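Putative metal-dependent isothiocyanate hydrolase SaxA (Pectobacterium carotovorum, PDB 6BRM) probably hydrolyses isothiocyanates as a metal-dependent enzyme of the metallo-beta-lactamase superfamily, with two zinc ions held in its active site. Local coordinates at residues B[12-16]-B[17-21]; B[73-76]-B[77-80]; B[95-98]-B[99-103]. All coordinates share one frame; numbering follows the deposited sequence.

Contact 1 (B[12-16]-B[17-21])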
loop_
_atom_site.group_PDB
_atom_site.type_symbol
_atom_site.label_atom_id
_atom_site.label_comp_id
_atom_site.label_asym_id
_atom_site.label_seq_id
_atom_site.Cartn_x
_atom_site.Cartn_y
_atom_site.Cartn_z
ATOM N N VAL B 12 -8.677 -22.851 11.200
ATOM C CA VAL B 12 -9.203 -22.521 12.527
ATOM C C VAL B 12 -8.040 -22.227 13.468
ATOM O O VAL B 12 -7.012 -22.908 13.430
ATOM C CB VAL B 12 -10.165 -23.593 13.111
ATOM C CG1 VAL B 12 -11.385 -23.739 12.216
ATOM C CG2 VAL B 12 -9.497 -24.949 13.302
ATOM N N LEU B 13 -8.223 -21.199 14.294
ATOM C CA LEU B 13 -7.165 -20.627 15.123
ATOM C C LEU B 13 -7.670 -20.468 16.548
ATOM O O LEU B 13 -8.500 -19.594 16.816
ATOM C CB LEU B 13 -6.757 -19.263 14.551
ATOM C CG LEU B 13 -5.822 -18.354 15.355
ATOM C CD1 LEU B 13 -4.584 -19.098 15.840
ATOM C CD2 LEU B 13 -5.429 -17.144 14.517
ATOM N N GLN B 14 -7.186 -21.324 17.452
ATOM C CA GLN B 14 -7.480 -21.190 18.879
ATOM C C GLN B 14 -6.442 -20.256 19.510
ATOM O O GLN B 14 -5.283 -20.637 19.685
ATOM C CB GLN B 14 -7.508 -22.554 19.572
ATOM C CG GLN B 14 -8.019 -22.488 21.012
ATOM C CD GLN B 14 -8.758 -23.736 21.478
ATOM O OE1 GLN B 14 -9.425 -24.421 20.697
ATOM N NE2 GLN B 14 -8.663 -24.020 22.772
ATOM N N TYR B 15 -6.868 -19.032 19.829
ATOM C CA TYR B 15 -5.971 -17.958 20.277
ATOM C C TYR B 15 -6.563 -17.237 21.493
ATOM O O TYR B 15 -7.665 -16.683 21.416
ATOM C CB TYR B 15 -5.751 -16.965 19.127
ATOM C CG TYR B 15 -4.590 -16.005 19.321
ATOM C CD1 TYR B 15 -4.704 -14.896 20.161
ATOM C CD2 TYR B 15 -3.384 -16.191 18.648
ATOM C CE1 TYR B 15 -3.648 -14.014 20.335
ATOM C CE2 TYR B 15 -2.322 -15.311 18.819
ATOM C CZ TYR B 15 -2.463 -14.222 19.664
ATOM O OH TYR B 15 -1.423 -13.345 19.846
ATOM N N ALA B 16 -5.823 -17.258 22.606
ATOM C CA ALA B 16 -6.196 -16.566 23.849
ATOM C C ALA B 16 -7.546 -17.023 24.419
ATOM O O ALA B 16 -8.367 -16.208 24.856
ATOM C CB ALA B 16 -6.165 -15.052 23.647
ATOM N N GLY B 17 -7.754 -18.337 24.418
ATOM C CA GLY B 17 -8.991 -18.941 24.901
ATOM C C GLY B 17 -10.211 -18.726 24.022
ATOM O O GLY B 17 -11.331 -18.894 24.495
ATOM N N LYS B 18 -9.997 -18.370 22.751
ATOM C CA LYS B 18 -11.078 -18.117 21.784
ATOM C C LYS B 18 -10.749 -18.825 20.477
ATOM O O LYS B 18 -9.580 -18.903 20.103
ATOM C CB LYS B 18 -11.234 -16.618 21.506
ATOM C CG LYS B 18 -11.481 -15.751 22.732
ATOM C CD LYS B 18 -12.817 -16.057 23.402
ATOM C CE LYS B 18 -13.092 -15.132 24.582
ATOM N NZ LYS B 18 -11.952 -15.027 25.540
ATOM N N LYS B 19 -11.778 -19.333 19.794
ATOM C CA LYS B 19 -11.625 -20.005 18.498
ATOM C C LYS B 19 -12.199 -19.154 17.366
ATOM O O LYS B 19 -13.284 -18.586 17.501
ATOM C CB LYS B 19 -12.338 -21.354 18.510
ATOM C CG LYS B 19 -11.691 -22.402 19.399
ATOM C CD LYS B 19 -12.291 -23.782 19.158
ATOM C CE LYS B 19 -11.734 -24.432 17.896
ATOM N NZ LYS B 19 -12.338 -25.765 17.621
ATOM N N PHE B 20 -11.466 -19.082 16.256
ATOM C CA PHE B 20 -11.904 -18.375 15.051
ATOM C C PHE B 20 -11.844 -19.319 13.863
ATOM O O PHE B 20 -11.049 -20.257 13.858
ATOM C CB PHE B 20 -10.997 -17.175 14.760
ATOM C CG PHE B 20 -10.800 -16.266 15.934
ATOM C CD1 PHE B 20 -11.813 -15.398 16.332
ATOM C CD2 PHE B 20 -9.611 -16.277 16.647
ATOM C CE1 PHE B 20 -11.640 -14.555 17.418
ATOM C CE2 PHE B 20 -9.431 -15.437 17.736
ATOM C CZ PHE B 20 -10.446 -14.574 18.121
ATOM N N LEU B 21 -12.689 -19.057 12.866
ATOM C CA LEU B 21 -12.631 -19.724 11.570
ATOM C C LEU B 21 -12.388 -18.640 10.527
ATOM O O LEU B 21 -13.284 -17.846 10.244
ATOM C CB LEU B 21 -13.940 -20.478 11.298
ATOM C CG LEU B 21 -14.192 -21.121 9.925
ATOM C CD1 LEU B 21 -13.123 -22.130 9.534
ATOM C CD2 LEU B 21 -15.564 -21.780 9.917
#
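Leu13 and Phe20 face each other as an antiparallel hydrogen-bonded pair, Leu13 N donating a hydrogen bond to Phe20 O at 3.0 Å and Phe20 N returning a bond to Leu13 O at 3.1 Å. The tight part of the contact lies on the face that carries these two residues and Tyr15. With chi1 at -51°, the Phe20 ring swings back over the neighbouring strand, bringing Phe20 CD2 to 3.5 Å from Leu13 O, while Tyr15 CB meets the ring edge at Phe20 CE2 (4.2 Å). All three residues are buried: Leu13 and Tyr15 touch strand 159-163, the Phe20 ring meets that of Phe151, and Tyr15 OH is hydrogen-bonded to Lys157 O. Near the turn this face opens toward solvent at Lys18. On the reverse face Leu21 is still buried and Val12 CG1 reaches Leu21 CD1 at 3.6 Å, but Val12, Gln14 and Lys19 are partly exposed. Gln14 and Lys19, a non-hydrogen-bonded pair, lie obliquely across one another, and Gln14 OE1 rests 3.3 Å from Lys19 CG, against the methylenes of the lysine rather than bonded to its ammonium group. The strands are joined by Ala16 and Gly17, both with positive phi, in a type I' turn whose tip, Gly17, is exposed; Tyr15 N bonds to Lys18 O (2.7 Å) next to it. The whole is a two-residue beta hairpin, and its unequal faces suit the metallo-beta-lactamase fold, in which the N-terminal sheet packs one side against a second sheet to form a beta sandwich.

Contact 2 (B[73-76]-B[77-80])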
loop_
_atom_site.group_PDB
_atom_site.type_symbol
_atom_site.label_atom_id
_atom_site.label_comp_id
_atom_site.label_asym_id
_atom_site.label_seq_id
_atom_site.Cartn_x
_atom_site.Cartn_y
_atom_site.Cartn_z
ATOM N N TRP B 73 -14.805 -17.785 0.653
ATOM C CA TRP B 73 -16.182 -17.561 1.098
ATOM C C TRP B 73 -17.114 -17.973 -0.047
ATOM O O TRP B 73 -17.571 -17.128 -0.830
ATOM C CB TRP B 73 -16.388 -16.087 1.484
ATOM C CG TRP B 73 -17.762 -15.727 1.980
ATOM C CD1 TRP B 73 -18.629 -14.837 1.412
ATOM C CD2 TRP B 73 -18.416 -16.233 3.150
ATOM N NE1 TRP B 73 -19.782 -14.762 2.152
ATOM C CE2 TRP B 73 -19.679 -15.606 3.225
ATOM C CE3 TRP B 73 -18.059 -17.158 4.141
ATOM C CZ2 TRP B 73 -20.589 -15.873 4.255
ATOM C CZ3 TRP B 73 -18.965 -17.427 5.169
ATOM C CH2 TRP B 73 -20.214 -16.784 5.215
ATOM N N ASP B 74 -17.362 -19.280 -0.150
ATOM C CA ASP B 74 -18.179 -19.853 -1.239
ATOM C C ASP B 74 -19.645 -19.996 -0.849
ATOM O O ASP B 74 -20.007 -19.800 0.314
ATOM C CB ASP B 74 -17.606 -21.202 -1.725
ATOM C CG ASP B 74 -17.575 -22.285 -0.643
ATOM O OD1 ASP B 74 -18.061 -22.071 0.488
ATOM O OD2 ASP B 74 -17.042 -23.371 -0.934
ATOM N N GLU B 75 -20.477 -20.341 -1.832
ATOM C CA GLU B 75 -21.920 -20.543 -1.622
ATOM C C GLU B 75 -22.201 -21.633 -0.578
ATOM O O GLU B 75 -23.116 -21.485 0.228
ATOM C CB GLU B 75 -22.622 -20.877 -2.952
ATOM C CG GLU B 75 -24.146 -20.740 -2.940
ATOM C CD GLU B 75 -24.638 -19.294 -2.949
ATOM O OE1 GLU B 75 -24.117 -18.475 -3.745
ATOM O OE2 GLU B 75 -25.567 -18.975 -2.171
ATOM N N ALA B 76 -21.410 -22.708 -0.587
ATOM C CA ALA B 76 -21.532 -23.788 0.410
ATOM C C ALA B 76 -21.388 -23.291 1.854
ATOM O O ALA B 76 -22.152 -23.695 2.732
ATOM C CB ALA B 76 -20.508 -24.881 0.135
ATOM N N ALA B 77 -20.406 -22.419 2.082
ATOM C CA ALA B 77 -20.197 -21.784 3.387
ATOM C C ALA B 77 -21.297 -20.773 3.721
ATOM O O ALA B 77 -21.699 -20.655 4.879
ATOM C CB ALA B 77 -18.833 -21.111 3.434
ATOM N N GLN B 78 -21.776 -20.046 2.709
ATOM C CA GLN B 78 -22.894 -19.101 2.877
ATOM C C GLN B 78 -24.201 -19.789 3.292
ATOM O O GLN B 78 -25.051 -19.169 3.935
ATOM C CB GLN B 78 -23.114 -18.286 1.593
ATOM C CG GLN B 78 -21.982 -17.316 1.283
ATOM C CD GLN B 78 -21.950 -16.876 -0.170
ATOM O OE1 GLN B 78 -22.986 -16.783 -0.826
ATOM N NE2 GLN B 78 -20.753 -16.600 -0.678
ATOM N N GLN B 79 -24.358 -21.058 2.915
ATOM C CA GLN B 79 -25.479 -21.884 3.363
ATOM C C GLN B 79 -25.182 -22.537 4.714
ATOM O O GLN B 79 -25.983 -22.435 5.645
ATOM C CB GLN B 79 -25.792 -22.973 2.329
ATOM C CG GLN B 79 -26.196 -22.450 0.955
ATOM C CD GLN B 79 -26.312 -23.553 -0.083
ATOM O OE1 GLN B 79 -25.681 -23.495 -1.141
ATOM N NE2 GLN B 79 -27.119 -24.568 0.216
ATOM N N ALA B 80 -24.024 -23.194 4.812
ATOM C CA ALA B 80 -23.687 -24.055 5.965
ATOM C C ALA B 80 -23.422 -23.317 7.285
ATOM O O ALA B 80 -23.761 -23.832 8.354
ATOM C CB ALA B 80 -22.498 -24.942 5.622
#
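Asp74 caps the N terminus of helix 75-80: as N-cap residue it receives Ala77 N on OD1 at 2.9 Å. The proton comes in from above the carboxylate plane, and the same carboxylate also binds Leu26 N through OD1 and both Ala27 N and Trp32 NE1 through OD2, so the cap ties the helix start to an earlier loop. This is the helix of a beta-alpha-beta unit, just after the zinc ligands Asp71 and His72. Gln78, one turn in, runs back along the chain toward Trp73. Its CB lies 3.5 Å from Glu75 O. With chi1 at -68°, Gln78 CG is carried over the indole of Trp73, where it sits 3.2 Å above the ring plane, offset toward the rim and near NE1 and CE2. Gln78 CD passes Asp74 O at 3.5 Å, a carbonyl already engaged by Gln78 N in the regular helical bond. On the OE1 side, the Gln78 and Glu75 side chains cross at about a right angle with no bond between them. The amide is inclined 35° to the indole, with Gln78 NE2 over the face, near CD1 and NE1 of the ring. At the tip, Gln78 NE2 makes a weak, bent hydrogen bond of 3.2 Å to Trp73 O.

Contact 3 (B[95-98]-B[99-103])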
loop_
_atom_site.group_PDB
_atom_site.type_symbol
_atom_site.label_atom_id
_atom_site.label_comp_id
_atom_site.label_asym_id
_atom_site.label_seq_id
_atom_site.Cartn_x
_atom_site.Cartn_y
_atom_site.Cartn_z
ATOM N N ALA B 95 -19.330 -6.220 4.342
ATOM C CA ALA B 95 -20.360 -6.357 5.374
ATOM C C ALA B 95 -21.758 -6.316 4.766
ATOM O O ALA B 95 -22.593 -7.168 5.077
ATOM C CB ALA B 95 -20.216 -5.271 6.427
ATOM N N ALA B 96 -21.997 -5.332 3.896
ATOM C CA ALA B 96 -23.277 -5.184 3.191
ATOM C C ALA B 96 -23.628 -6.411 2.354
ATOM O O ALA B 96 -24.772 -6.863 2.369
ATOM C CB ALA B 96 -23.257 -3.943 2.308
ATOM N N LEU B 97 -22.641 -6.934 1.624
ATOM C CA LEU B 97 -22.801 -8.156 0.830
ATOM C C LEU B 97 -23.200 -9.328 1.719
ATOM O O LEU B 97 -24.246 -9.943 1.505
ATOM C CB LEU B 97 -21.507 -8.484 0.068
ATOM C CG LEU B 97 -21.411 -9.806 -0.717
ATOM C CD1 LEU B 97 -22.632 -10.058 -1.594
ATOM C CD2 LEU B 97 -20.139 -9.830 -1.559
ATOM N N ILE B 98 -22.373 -9.607 2.726
ATOM C CA ILE B 98 -22.639 -10.679 3.701
ATOM C C ILE B 98 -24.004 -10.503 4.392
ATOM O O ILE B 98 -24.722 -11.485 4.591
ATOM C CB ILE B 98 -21.463 -10.832 4.723
ATOM C CG1 ILE B 98 -20.415 -11.824 4.199
ATOM C CG2 ILE B 98 -21.919 -11.354 6.082
ATOM C CD1 ILE B 98 -19.788 -11.481 2.864
ATOM N N ARG B 99 -24.362 -9.263 4.728
ATOM C CA ARG B 99 -25.660 -8.965 5.365
ATOM C C ARG B 99 -26.854 -9.252 4.454
ATOM O O ARG B 99 -27.885 -9.749 4.917
ATOM C CB ARG B 99 -25.705 -7.507 5.844
ATOM C CG ARG B 99 -26.861 -7.155 6.779
ATOM C CD ARG B 99 -26.437 -6.118 7.816
ATOM N NE ARG B 99 -25.689 -5.006 7.208
ATOM C CZ ARG B 99 -24.708 -4.302 7.787
ATOM N NH1 ARG B 99 -24.291 -4.554 9.032
ATOM N NH2 ARG B 99 -24.122 -3.324 7.100
ATOM N N SER B 100 -26.700 -8.955 3.163
ATOM C CA SER B 100 -27.753 -9.205 2.174
ATOM C C SER B 100 -27.869 -10.685 1.767
ATOM O O SER B 100 -28.828 -11.065 1.096
ATOM C CB SER B 100 -27.542 -8.328 0.936
ATOM O OG SER B 100 -28.783 -8.047 0.313
ATOM N N GLN B 101 -26.899 -11.506 2.172
ATOM C CA GLN B 101 -26.956 -12.961 2.000
ATOM C C GLN B 101 -27.592 -13.705 3.188
ATOM O O GLN B 101 -27.406 -14.919 3.319
ATOM C CB GLN B 101 -25.544 -13.501 1.740
ATOM C CG GLN B 101 -24.934 -13.018 0.432
ATOM C CD GLN B 101 -23.518 -13.520 0.192
ATOM O OE1 GLN B 101 -23.010 -13.436 -0.926
ATOM N NE2 GLN B 101 -22.878 -14.044 1.231
ATOM N N GLY B 102 -28.337 -12.995 4.044
ATOM C CA GLY B 102 -29.084 -13.609 5.153
ATOM C C GLY B 102 -28.501 -13.423 6.546
ATOM O O GLY B 102 -29.206 -13.614 7.537
ATOM N N PHE B 103 -27.224 -13.051 6.632
ATOM C CA PHE B 103 -26.541 -12.889 7.921
ATOM C C PHE B 103 -26.946 -11.563 8.571
ATOM O O PHE B 103 -27.228 -10.588 7.867
ATOM C CB PHE B 103 -25.020 -12.955 7.739
ATOM C CG PHE B 103 -24.518 -14.304 7.290
ATOM C CD1 PHE B 103 -24.494 -14.650 5.941
ATOM C CD2 PHE B 103 -24.055 -15.232 8.219
ATOM C CE1 PHE B 103 -24.030 -15.895 5.530
ATOM C CE2 PHE B 103 -23.591 -16.479 7.815
ATOM C CZ PHE B 103 -23.578 -16.811 6.468
#
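Ile98 and Phe103 meet where the chain leaves helix 92-100, their side chains crossing at a slant. The CG2 branch of Ile98 stands anti to its backbone N and comes up to Phe103 CB at 3.9 Å. The phenyl ring is turned so that its edge, not its face, looks at the helix: Phe103 CD1 lies 3.4 Å from Ile98 O, which sits near the ring plane. Beyond the pair, Phe103 meets the indole of Trp73 and makes a cation-pi contact with Lys83, while Ile98 continues the buried side onto Leu65 and Ile106. Leu97 and Gln101 also cross aslant, the leucine CD1 branch lying against the end of the glutamine chain. Arg99, bent at chi2 and chi3, folds back along the helix toward Ala95, and its guanidinium passes over Ala95 O, which lies 4.2 Å above the plane of the group and toward its rim. That approach is loose; the same carbonyl accepts the helical bond from Arg99 N at 2.8 Å. In the last turn the backbone pattern changes, Gln101 N bonding to Ile98 O at 3.3 Å and only weakly to Leu97 O. Gly102 follows with phi at 105°, a value that favours glycine and lets the chain turn out of the helix, with Phe103 set against Ile98. This exit leads on to strand 106-108, completing the beta-alpha-beta unit that began with strand 87-89.

From the N terminus the contacts follow in series, each closed before the next opens, so none nests or crosses. Contact 1 closes the hairpin of strands 10-15 and 18-22, in the middle of the N-terminal sheet. Contact 2 starts the helix between strands 62-64 and 87-89, straight after the zinc ligands His67, His69, Asp71 and His72, and contact 3 ends the following helix, on the way to the sheet-edge strand 106-108. Contact 1 lies about 7 Å from contact 2 at the nearest atoms and touches neither helix. Contacts 2 and 3 do touch: Trp73 packs its NE1 on Ile98 CD1, joining two successive beta-alpha-beta units.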